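Local coordinates for protein kappa-carrageenase (Pseudoalteromonas carrageenovora, PDB 1DYP) that catalyses the endohydrolysis of beta-1,4 linkages between D-galactose 4-sulfate and 3,6-anhydro-D-galactose in kappa-carrageenans, here as its isolated catalytic domain, at residues Glu137-Val141 with Lys203-Tyr207; Tyr99-Lys105 with Asp191-Val197. The protein carries 1 engineered substitution. Residues are numbered along the deposited sequence.

Contact 1: Glu137-Val141 with Lys203-Tyr207; sequences EIDVV and KITWY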
loop_
_atom_site.group_PDB
_atom_site.type_symbol
_atom_site.label_atom_id
_atom_site.label_comp_id
_atom_site.label_asym_id
_atom_site.label_seq_id
_atom_site.Cartn_x
_atom_site.Cartn_y
_atom_site.Cartn_z
ATOM N N GLU A 137 -7.309 -5.959 3.256
ATOM C CA GLU A 137 -6.295 -5.098 2.664
ATOM C C GLU A 137 -6.377 -5.168 1.151
ATOM O O GLU A 137 -6.325 -6.252 0.571
ATOM C CB GLU A 137 -4.894 -5.535 3.101
ATOM C CG GLU A 137 -3.762 -4.705 2.493
ATOM C CD GLU A 137 -2.389 -5.286 2.782
ATOM O OE1 GLU A 137 -2.231 -5.933 3.838
ATOM O OE2 GLU A 137 -1.463 -5.088 1.966
ATOM N N ILE A 138 -6.530 -4.013 0.517
ATOM C CA ILE A 138 -6.571 -3.951 -0.938
ATOM C C ILE A 138 -5.356 -3.151 -1.378
ATOM O O ILE A 138 -5.185 -1.997 -0.989
ATOM C CB ILE A 138 -7.842 -3.255 -1.467
ATOM C CG1 ILE A 138 -9.083 -4.066 -1.086
ATOM C CG2 ILE A 138 -7.753 -3.126 -2.992
ATOM C CD1 ILE A 138 -10.401 -3.468 -1.575
ATOM N N ASP A 139 -4.500 -3.776 -2.174
ATOM C CA ASP A 139 -3.303 -3.105 -2.655
ATOM C C ASP A 139 -3.564 -2.636 -4.077
ATOM O O ASP A 139 -3.609 -3.443 -5.005
ATOM C CB ASP A 139 -2.133 -4.079 -2.596
ATOM C CG ASP A 139 -1.977 -4.684 -1.223
ATOM O OD1 ASP A 139 -1.660 -3.928 -0.281
ATOM O OD2 ASP A 139 -2.200 -5.905 -1.079
ATOM N N VAL A 140 -3.756 -1.330 -4.247
ATOM C CA VAL A 140 -4.030 -0.788 -5.575
ATOM C C VAL A 140 -2.836 -1.095 -6.461
ATOM O O VAL A 140 -2.985 -1.527 -7.603
ATOM C CB VAL A 140 -4.282 0.723 -5.518
ATOM C CG1 VAL A 140 -4.651 1.236 -6.906
ATOM C CG2 VAL A 140 -5.399 1.016 -4.526
ATOM N N VAL A 141 -1.647 -0.864 -5.924
ATOM C CA VAL A 141 -0.424 -1.184 -6.638
ATOM C C VAL A 141 0.759 -1.220 -5.688
ATOM O O VAL A 141 0.819 -0.475 -4.711
ATOM C CB VAL A 141 -0.102 -0.173 -7.778
ATOM C CG1 VAL A 141 0.218 1.204 -7.205
ATOM C CG2 VAL A 141 1.077 -0.687 -8.595
ATOM N N LYS A 203 -17.104 -6.926 -6.666
ATOM C CA LYS A 203 -15.877 -7.014 -7.455
ATOM C C LYS A 203 -14.829 -5.968 -7.118
ATOM O O LYS A 203 -15.135 -4.908 -6.576
ATOM C CB LYS A 203 -16.206 -6.867 -8.943
ATOM C CG LYS A 203 -17.271 -7.811 -9.465
ATOM C CD LYS A 203 -16.727 -9.202 -9.718
ATOM C CE LYS A 203 -17.838 -10.103 -10.230
ATOM N NZ LYS A 203 -17.344 -11.450 -10.586
ATOM N N ILE A 204 -13.584 -6.284 -7.460
ATOM C CA ILE A 204 -12.463 -5.378 -7.271
ATOM C C ILE A 204 -11.754 -5.400 -8.622
ATOM O O ILE A 204 -11.365 -6.463 -9.112
ATOM C CB ILE A 204 -11.508 -5.866 -6.162
ATOM C CG1 ILE A 204 -12.289 -6.065 -4.862
ATOM C CG2 ILE A 204 -10.393 -4.839 -5.943
ATOM C CD1 ILE A 204 -11.481 -6.682 -3.746
ATOM N N THR A 205 -11.623 -4.228 -9.234
ATOM C CA THR A 205 -10.998 -4.105 -10.544
ATOM C C THR A 205 -9.860 -3.099 -10.485
ATOM O O THR A 205 -10.049 -1.962 -10.062
ATOM C CB THR A 205 -12.027 -3.642 -11.588
ATOM O OG1 THR A 205 -13.141 -4.541 -11.576
ATOM C CG2 THR A 205 -11.407 -3.615 -12.984
ATOM N N TRP A 206 -8.679 -3.528 -10.918
ATOM C CA TRP A 206 -7.487 -2.683 -10.896
ATOM C C TRP A 206 -7.171 -2.078 -12.257
ATOM O O TRP A 206 -7.369 -2.715 -13.293
ATOM C CB TRP A 206 -6.277 -3.492 -10.435
ATOM C CG TRP A 206 -6.257 -3.887 -8.983
ATOM C CD1 TRP A 206 -5.494 -3.324 -8.001
ATOM C CD2 TRP A 206 -6.925 -5.007 -8.379
ATOM N NE1 TRP A 206 -5.628 -4.030 -6.831
ATOM C CE2 TRP A 206 -6.500 -5.068 -7.032
ATOM C CE3 TRP A 206 -7.834 -5.968 -8.844
ATOM C CZ2 TRP A 206 -6.949 -6.056 -6.143
ATOM C CZ3 TRP A 206 -8.283 -6.956 -7.954
ATOM C CH2 TRP A 206 -7.836 -6.988 -6.623
ATOM N N TYR A 207 -6.646 -0.857 -12.236
ATOM C CA TYR A 207 -6.303 -0.139 -13.458
ATOM C C TYR A 207 -4.914 0.481 -13.409
ATOM O O TYR A 207 -4.440 0.889 -12.354
ATOM C CB TYR A 207 -7.290 1.004 -13.710
ATOM C CG TYR A 207 -8.744 0.606 -13.784
ATOM C CD1 TYR A 207 -9.465 0.297 -12.632
ATOM C CD2 TYR A 207 -9.402 0.555 -15.010
ATOM C CE1 TYR A 207 -10.813 -0.054 -12.701
ATOM C CE2 TYR A 207 -10.753 0.203 -15.091
ATOM C CZ TYR A 207 -11.448 -0.098 -13.934
ATOM O OH TYR A 207 -12.780 -0.435 -14.007
HETATM O O HOH W 1 -3.097 -0.182 -10.252
#
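The contact joins the catalytic strand of one sheet of the GH16 beta-sandwich to strand 203-208 of the facing sheet. Glu-137, the nucleophile, and the active-site residue Asp-139 belong to the EIDVVE signature, which the proton donor Glu-142 completes; Val-140 and Val-141, both opposite Phe-117, form a classic beta bulge. The axes of 137-139 and 203-207 run 9.8 Å apart at 26°, a spacing bridged by side chains.

Lys-203 stays outside the interface, its amine salt-bridged to Asp-217. Ile-204 then points inward and meets Ile-138, with the two CD1 atoms 4.0 Å apart, and Trp-221 packs on both isoleucines. Thr-205 is out of reach of 137-141. Trp-206 points inward again: its CZ2 lies 4.4 Å from Ile-138 CG2, and its indole NE1 donates a 2.8 Å hydrogen bond to Asp-139 O. The core tryptophan thus holds the main chain of an active-site residue whose carboxylate is engaged apart from this bond, OD2 making a weak hydrogen bond to His-157. At Tyr-207 the backbone takes over: one water donates to both carbonyls, its oxygen 2.7 Å from Tyr-207 O and 3.0 Å from Val-140 O.

Contact 2: Tyr99-Lys105 with Asp191-Val197; sequences YYEARIK and DFHTYGV
Residues 99-105 and 193-197 are extended neighbours in the outer sheet of the GH16 sandwich, antiparallel at 164° with axes 4.6 Å apart; Asp-191 and Phe-192 lead in from a loop, where Phe-192 N donates a 2.6 Å hydrogen bond to Asp-191 OD1.

Backbone bonds set the register. Tyr-100/Val-197, Ala-102/Tyr-195 and Ile-104/His-193 are hydrogen-bonded pairs, N of each residue lying 2.8 to 3.0 Å from O of its partner. Glu-101/Gly-196 and Arg-103/Thr-194 are non-hydrogen-bonded pairs, with CA atoms 4.1 and 4.4 Å apart. Tyr-99 brings its hydroxyl over Gly-196, where an ideal CB would fall 2.5 Å from Tyr-99 OH.

Apolar contacts put Tyr-100 CD1 3.8 Å from Val-197 CG1 and Ile-104 CB 4.0 Å from Tyr-195 CD2, on the face toward strand 113-120. Fully extended Lys-105 lays CB 3.7 Å from the Phe-192 ring centroid, a CH-pi contact.

Waters bridge polar groups: one oxygen lies 2.8 Å from Arg-103 NH2 and 2.7 Å from Asp-191 OD1, another 2.7 Å from both Tyr-195 OH and Ile-104 O. Main-chain bonding therefore fixes the pairing, while Arg-103 NH2 and Asp-191 OD1, 4.2 Å apart with no N-H aimed at the oxygen, attract only as nearby charges joined by water.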
loop_
_atom_site.group_PDB
_atom_site.type_symbol
_atom_site.label_atom_id
_atom_site.label_comp_id
_atom_site.label_asym_id
_atom_site.label_seq_id
_atom_site.Cartn_x
_atom_site.Cartn_y
_atom_site.Cartn_z
ATOM N N TYR A 99 -14.191 4.275 -6.191
ATOM C CA TYR A 99 -13.102 4.240 -7.149
ATOM C C TYR A 99 -11.960 5.055 -6.564
ATOM O O TYR A 99 -12.160 6.187 -6.115
ATOM C CB TYR A 99 -13.521 4.835 -8.488
ATOM C CG TYR A 99 -12.418 4.738 -9.508
ATOM C CD1 TYR A 99 -12.076 3.510 -10.074
ATOM C CD2 TYR A 99 -11.672 5.858 -9.864
ATOM C CE1 TYR A 99 -11.019 3.401 -10.968
ATOM C CE2 TYR A 99 -10.610 5.759 -10.753
ATOM C CZ TYR A 99 -10.291 4.527 -11.301
ATOM O OH TYR A 99 -9.240 4.420 -12.176
ATOM N N TYR A 100 -10.768 4.466 -6.564
ATOM C CA TYR A 100 -9.583 5.110 -6.015
ATOM C C TYR A 100 -8.527 5.261 -7.092
ATOM O O TYR A 100 -8.341 4.369 -7.913
ATOM C CB TYR A 100 -8.988 4.267 -4.889
ATOM C CG TYR A 100 -9.938 3.919 -3.772
ATOM C CD1 TYR A 100 -10.918 2.938 -3.939
ATOM C CD2 TYR A 100 -9.826 4.534 -2.528
ATOM C CE1 TYR A 100 -11.756 2.576 -2.886
ATOM C CE2 TYR A 100 -10.655 4.182 -1.475
ATOM C CZ TYR A 100 -11.613 3.202 -1.658
ATOM O OH TYR A 100 -12.409 2.831 -0.603
ATOM N N GLU A 101 -7.812 6.378 -7.068
ATOM C CA GLU A 101 -6.780 6.608 -8.061
ATOM C C GLU A 101 -5.670 7.496 -7.531
ATOM O O GLU A 101 -5.919 8.473 -6.834
ATOM C CB GLU A 101 -7.398 7.247 -9.305
ATOM C CG GLU A 101 -6.412 7.607 -10.395
ATOM C CD GLU A 101 -7.103 8.187 -11.613
ATOM O OE1 GLU A 101 -7.900 7.458 -12.245
ATOM O OE2 GLU A 101 -6.853 9.370 -11.934
ATOM N N ALA A 102 -4.435 7.137 -7.852
ATOM C CA ALA A 102 -3.288 7.933 -7.445
ATOM C C ALA A 102 -2.362 8.038 -8.647
ATOM O O ALA A 102 -2.195 7.075 -9.397
ATOM C CB ALA A 102 -2.565 7.281 -6.270
ATOM N N ARG A 103 -1.796 9.222 -8.842
ATOM C CA ARG A 103 -0.869 9.473 -9.940
ATOM C C ARG A 103 0.487 9.398 -9.263
ATOM O O ARG A 103 0.859 10.285 -8.495
ATOM C CB ARG A 103 -1.123 10.857 -10.536
ATOM C CG ARG A 103 -0.284 11.146 -11.758
ATOM C CD ARG A 103 -1.041 12.007 -12.752
ATOM N NE ARG A 103 -0.290 12.152 -13.991
ATOM C CZ ARG A 103 0.712 13.008 -14.164
ATOM N NH1 ARG A 103 1.089 13.813 -13.178
ATOM N NH2 ARG A 103 1.348 13.050 -15.325
ATOM N N ILE A 104 1.217 8.326 -9.556
ATOM C CA ILE A 104 2.493 8.062 -8.908
ATOM C C ILE A 104 3.697 7.875 -9.816
ATOM O O ILE A 104 3.587 7.364 -10.926
ATOM C CB ILE A 104 2.363 6.778 -8.045
ATOM C CG1 ILE A 104 1.287 6.978 -6.978
ATOM C CG2 ILE A 104 3.705 6.407 -7.428
ATOM C CD1 ILE A 104 0.864 5.697 -6.290
ATOM N N LYS A 105 4.849 8.292 -9.305
ATOM C CA LYS A 105 6.124 8.132 -9.986
ATOM C C LYS A 105 6.937 7.304 -8.999
ATOM O O LYS A 105 7.066 7.673 -7.833
ATOM C CB LYS A 105 6.781 9.488 -10.206
ATOM C CG LYS A 105 8.129 9.444 -10.890
ATOM C CD LYS A 105 8.564 10.879 -11.105
ATOM C CE LYS A 105 9.906 11.007 -11.752
ATOM N NZ LYS A 105 10.168 12.462 -11.943
ATOM N N ASP A 191 8.423 9.335 -15.087
ATOM C CA ASP A 191 7.221 10.153 -15.129
ATOM C C ASP A 191 6.132 9.552 -14.246
ATOM O O ASP A 191 6.325 8.518 -13.605
ATOM C CB ASP A 191 6.701 10.268 -16.564
ATOM C CG ASP A 191 6.035 11.604 -16.840
ATOM O OD1 ASP A 191 5.386 12.158 -15.930
ATOM O OD2 ASP A 191 6.153 12.099 -17.981
ATOM N N PHE A 192 4.980 10.205 -14.235
ATOM C CA PHE A 192 3.862 9.753 -13.430
ATOM C C PHE A 192 2.900 8.885 -14.214
ATOM O O PHE A 192 2.725 9.053 -15.418
ATOM C CB PHE A 192 3.114 10.954 -12.855
ATOM C CG PHE A 192 3.911 11.736 -11.858
ATOM C CD1 PHE A 192 4.899 12.625 -12.273
ATOM C CD2 PHE A 192 3.702 11.554 -10.497
ATOM C CE1 PHE A 192 5.666 13.322 -11.341
ATOM C CE2 PHE A 192 4.461 12.244 -9.556
ATOM C CZ PHE A 192 5.448 13.130 -9.979
ATOM N N HIS A 193 2.284 7.945 -13.511
ATOM C CA HIS A 193 1.316 7.041 -14.110
ATOM C C HIS A 193 0.164 6.917 -13.136
ATOM O O HIS A 193 0.323 7.175 -11.945
ATOM C CB HIS A 193 1.975 5.691 -14.380
ATOM C CG HIS A 193 3.089 5.776 -15.373
ATOM N ND1 HIS A 193 2.880 5.697 -16.734
ATOM C CD2 HIS A 193 4.408 6.039 -15.209
ATOM C CE1 HIS A 193 4.020 5.913 -17.365
ATOM N NE2 HIS A 193 4.962 6.125 -16.463
ATOM N N THR A 194 -1.002 6.538 -13.641
ATOM C CA THR A 194 -2.173 6.427 -12.787
ATOM C C THR A 194 -2.468 4.991 -12.404
ATOM O O THR A 194 -2.515 4.098 -13.250
ATOM C CB THR A 194 -3.408 7.038 -13.466
ATOM O OG1 THR A 194 -3.743 6.279 -14.633
ATOM C CG2 THR A 194 -3.119 8.473 -13.864
ATOM N N TYR A 195 -2.665 4.790 -11.109
ATOM C CA TYR A 195 -2.949 3.481 -10.549
ATOM C C TYR A 195 -4.286 3.582 -9.836
ATOM O O TYR A 195 -4.452 4.379 -8.914
ATOM C CB TYR A 195 -1.836 3.110 -9.571
ATOM C CG TYR A 195 -0.485 3.026 -10.241
ATOM C CD1 TYR A 195 -0.086 1.867 -10.908
ATOM C CD2 TYR A 195 0.375 4.125 -10.256
ATOM C CE1 TYR A 195 1.132 1.805 -11.576
ATOM C CE2 TYR A 195 1.602 4.074 -10.923
ATOM C CZ TYR A 195 1.969 2.910 -11.581
ATOM O OH TYR A 195 3.171 2.849 -12.248
ATOM N N GLY A 196 -5.249 2.780 -10.265
ATOM C CA GLY A 196 -6.548 2.855 -9.635
ATOM C C GLY A 196 -7.198 1.521 -9.379
ATOM O O GLY A 196 -6.753 0.480 -9.862
ATOM N N VAL A 197 -8.260 1.558 -8.590
ATOM C CA VAL A 197 -9.003 0.356 -8.287
ATOM C C VAL A 197 -10.450 0.731 -8.032
ATOM O O VAL A 197 -10.742 1.759 -7.422
ATOM C CB VAL A 197 -8.429 -0.380 -7.048
ATOM C CG1 VAL A 197 -8.696 0.415 -5.782
ATOM C CG2 VAL A 197 -9.034 -1.773 -6.955
HETATM O O HOH W 2 3.793 14.311 -15.672
HETATM O O HOH W 3 -0.453 9.935 -15.407
HETATM O O HOH W 4 4.666 5.056 -11.892
#

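Contacts 1 and 2, centred 12 Å apart, meet through consecutive strands 193-199 and 203-208 of one sheet, where Tyr-207 N lies 2.7 Å from Gly-196 O, a probable hydrogen bond. Contact 2 binds neighbours within that sheet, whereas contact 1 crosses from it to the catalytic strand. Val-197 belongs to the shared interior: its CG2 comes 3.5 Å from Ile-204 CG2. Nearby, Val-140 CG1 packs 3.6 Å from Gly-196 C. Contact 2 thus lies a layer behind the active site, the side chains of Val-197 and Asp-139 being about 8 Å apart. Bound cadmium is found near both contacts, about 6 Å from the Asp-139 side chain in contact 1 and about 4 Å from that of Arg-103 in contact 2.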